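Long-range contact in nigerythrin (Desulfovibrio vulgaris subsp. vulgaris, PDB 1YUZ), which shows NADH peroxidase activity in vitro and carries a diiron centre and a rubredoxin-like iron site in each subunit of its homodimer: residues Leu30-Lys34 / Met87-Tyr91. Where two conformers were deposited one is given. Numbering follows the deposited sequence.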
ATOM      1  N   LEU B  30     -18.319  22.313   4.013  1.00 13.79           N
ATOM      2  CA  LEU B  30     -19.585  21.628   4.243  1.00 13.80           C
ATOM      3  C   LEU B  30     -19.810  20.606   3.134  1.00 13.71           C
ATOM      4  O   LEU B  30     -20.185  19.463   3.397  1.00 13.49           O
ATOM      5  CB  LEU B  30     -20.749  22.622   4.260  1.00 14.11           C
ATOM      6  CG  LEU B  30     -22.129  21.971   4.402  1.00 14.37           C
ATOM      7  CD1 LEU B  30     -22.186  21.182   5.705  1.00 14.59           C
ATOM      8  CD2 LEU B  30     -23.220  23.031   4.369  1.00 14.60           C
ATOM      9  N   GLU B  31     -19.588  21.026   1.891  1.00 13.62           N
ATOM     10  CA  GLU B  31     -19.756  20.134   0.750  1.00 13.68           C
ATOM     11  C   GLU B  31     -18.749  18.988   0.822  1.00 13.19           C
ATOM     12  O   GLU B  31     -19.081  17.844   0.512  1.00 13.19           O
ATOM     13  CB  GLU B  31     -19.571  20.902  -0.565  1.00 14.36           C
ATOM     14  CG  GLU B  31     -20.607  21.994  -0.805  1.00 15.51           C
ATOM     15  CD  GLU B  31     -20.389  22.737  -2.113  1.00 16.13           C
ATOM     16  OE1 GLU B  31     -19.267  23.236  -2.341  1.00 16.75           O
ATOM     17  OE2 GLU B  31     -21.344  22.828  -2.914  1.00 16.95           O
ATOM     18  N   ASN B  32     -17.523  19.295   1.239  1.00 12.71           N
ATOM     19  CA  ASN B  32     -16.486  18.275   1.338  1.00 12.22           C
ATOM     20  C   ASN B  32     -16.815  17.244   2.408  1.00 12.02           C
ATOM     21  O   ASN B  32     -16.564  16.053   2.229  1.00 11.91           O
ATOM     22  CB  ASN B  32     -15.129  18.918   1.613  1.00 12.19           C
ATOM     23  CG  ASN B  32     -14.711  19.864   0.508  1.00 12.19           C
ATOM     24  OD1 ASN B  32     -15.126  19.704  -0.640  1.00 12.37           O
ATOM     25  ND2 ASN B  32     -13.880  20.842   0.843  1.00 12.23           N
ATOM     26  N   LEU B  33     -17.381  17.697   3.520  1.00 11.69           N
ATOM     27  CA  LEU B  33     -17.762  16.782   4.585  1.00 11.57           C
ATOM     28  C   LEU B  33     -18.802  15.803   4.048  1.00 11.63           C
ATOM     29  O   LEU B  33     -18.731  14.602   4.309  1.00 11.64           O
ATOM     30  CB  LEU B  33     -18.340  17.553   5.776  1.00 11.30           C
ATOM     31  CG  LEU B  33     -17.318  18.213   6.704  1.00 11.23           C
ATOM     32  CD1 LEU B  33     -17.994  19.251   7.589  1.00 11.21           C
ATOM     33  CD2 LEU B  33     -16.648  17.137   7.548  1.00 11.13           C
ATOM     34  N   LYS B  34     -19.762  16.318   3.284  1.00 11.71           N
ATOM     35  CA  LYS B  34     -20.802  15.472   2.716  1.00 11.82           C
ATOM     36  C   LYS B  34     -20.211  14.518   1.688  1.00 11.71           C
ATOM     37  O   LYS B  34     -20.628  13.364   1.591  1.00 11.80           O
ATOM     38  CB  LYS B  34     -21.885  16.323   2.056  1.00 12.26           C
ATOM     39  CG  LYS B  34     -22.654  17.205   3.016  1.00 12.78           C
ATOM     40  CD  LYS B  34     -23.701  18.003   2.263  1.00 13.28           C
ATOM     41  CE  LYS B  34     -24.465  18.929   3.183  1.00 13.55           C
ATOM     42  NZ  LYS B  34     -25.444  19.742   2.412  1.00 13.94           N
ATOM     43  N   MET B  87     -24.276  22.060  11.347  0.50 20.05           N
ATOM     44  CA  MET B  87     -24.418  23.115  10.353  0.50 20.46           C
ATOM     45  C   MET B  87     -25.704  22.972   9.545  0.50 20.57           C
ATOM     46  O   MET B  87     -26.308  23.968   9.144  0.50 20.59           O
ATOM     47  CB  MET B  87     -23.204  23.106   9.421  0.50 20.72           C
ATOM     48  CG  MET B  87     -23.113  24.298   8.486  0.50 21.11           C
ATOM     49  SD  MET B  87     -21.515  24.372   7.656  0.50 21.67           S
ATOM     50  CE  MET B  87     -20.563  25.327   8.838  0.50 21.53           C
ATOM     51  N   GLU B  88     -26.125  21.733   9.311  1.00 20.67           N
ATOM     52  CA  GLU B  88     -27.343  21.483   8.549  1.00 20.98           C
ATOM     53  C   GLU B  88     -28.107  20.327   9.199  1.00 21.15           C
ATOM     54  O   GLU B  88     -27.948  19.169   8.816  1.00 21.11           O
ATOM     55  CB  GLU B  88     -26.975  21.146   7.099  1.00 21.29           C
ATOM     56  CG  GLU B  88     -28.133  20.704   6.220  1.00 21.69           C
ATOM     57  CD  GLU B  88     -27.724  20.531   4.767  1.00 21.92           C
ATOM     58  OE1 GLU B  88     -28.470  19.876   4.010  1.00 22.33           O
ATOM     59  OE2 GLU B  88     -26.660  21.059   4.379  1.00 22.15           O
ATOM     60  N   PRO B  89     -28.949  20.637  10.200  1.00 21.25           N
ATOM     61  CA  PRO B  89     -29.756  19.659  10.940  1.00 21.40           C
ATOM     62  C   PRO B  89     -30.634  18.751  10.084  1.00 21.43           C
ATOM     63  O   PRO B  89     -30.917  17.613  10.465  1.00 21.63           O
ATOM     64  CB  PRO B  89     -30.581  20.538  11.879  1.00 21.39           C
ATOM     65  CG  PRO B  89     -29.677  21.701  12.124  1.00 21.39           C
ATOM     66  CD  PRO B  89     -29.153  21.991  10.743  1.00 21.35           C
ATOM     67  N   GLY B  90     -31.067  19.252   8.932  1.00 21.52           N
ATOM     68  CA  GLY B  90     -31.916  18.461   8.059  1.00 21.51           C
ATOM     69  C   GLY B  90     -31.166  17.420   7.251  1.00 21.50           C
ATOM     70  O   GLY B  90     -31.778  16.592   6.576  1.00 21.55           O
ATOM     71  N   TYR B  91     -29.840  17.457   7.317  1.00 21.40           N
ATOM     72  CA  TYR B  91     -29.016  16.511   6.573  1.00 21.35           C
ATOM     73  C   TYR B  91     -29.200  15.074   7.045  1.00 21.34           C
ATOM     74  O   TYR B  91     -29.172  14.790   8.243  1.00 21.32           O
ATOM     75  CB  TYR B  91     -27.538  16.885   6.691  1.00 21.23           C
ATOM     76  CG  TYR B  91     -26.611  15.863   6.072  1.00 21.11           C
ATOM     77  CD1 TYR B  91     -26.472  15.762   4.687  1.00 21.05           C
ATOM     78  CD2 TYR B  91     -25.894  14.973   6.872  1.00 21.08           C
ATOM     79  CE1 TYR B  91     -25.641  14.797   4.114  1.00 20.98           C
ATOM     80  CE2 TYR B  91     -25.065  14.007   6.310  1.00 21.03           C
ATOM     81  CZ  TYR B  91     -24.943  13.924   4.935  1.00 20.95           C
ATOM     82  OH  TYR B  91     -24.122  12.968   4.382  1.00 20.93           O
TER
HETATM   83  O   HOH W   1     -23.199  12.748   1.978  1.00 19.10           O
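Lys34, one turn along helix 29-56 from Leu30, supplies the largest share of this surface contact. Its side chain is fully extended beyond CB, with chi2, chi3 and chi4 all trans, and so reaches from the helix to the chain that leaves helix 60-87. There its ammonium group donates a hydrogen bond to Glu88, with Lys34 NZ 2.7 Å from Glu88 OE2, as part of a salt bridge. Glu88 is also extended and is the first residue to abandon helical backbone angles, so the ion pair ties the helix to the very point where its neighbour gives way to loop.

Leu30 fills the space on the N-terminal side of this bridge. Its CD1 packs 3.8 Å from Met87 SD, its CD2 lies 4.0 Å from Glu88 OE2, and the side chain also touches Val84 of helix 60-87. From Glu88 the backbone folds into a type I beta turn that ends at Tyr91, with Tyr91 N bonded to Glu88 O (3.0 Å). The turn brings the Tyr91 ring back beside the aliphatic part of Lys34, with Lys34 CG 4.0 Å from Tyr91 CE1. A water then links the two segments, donating to Lys34 O at 2.7 Å and hydrogen-bonded to Tyr91 OH at 2.6 Å.

The contact thus joins the start of the first helix to the end of the second, at one end of the antiparallel helical hairpin 29-56/60-87 in the ferritin-like four-helix bundle, to whose diiron site, toward the middle of the bundle, the same two helices contribute Glu40 and Glu73, the other ligands coming from helices 104-132 and 136-161.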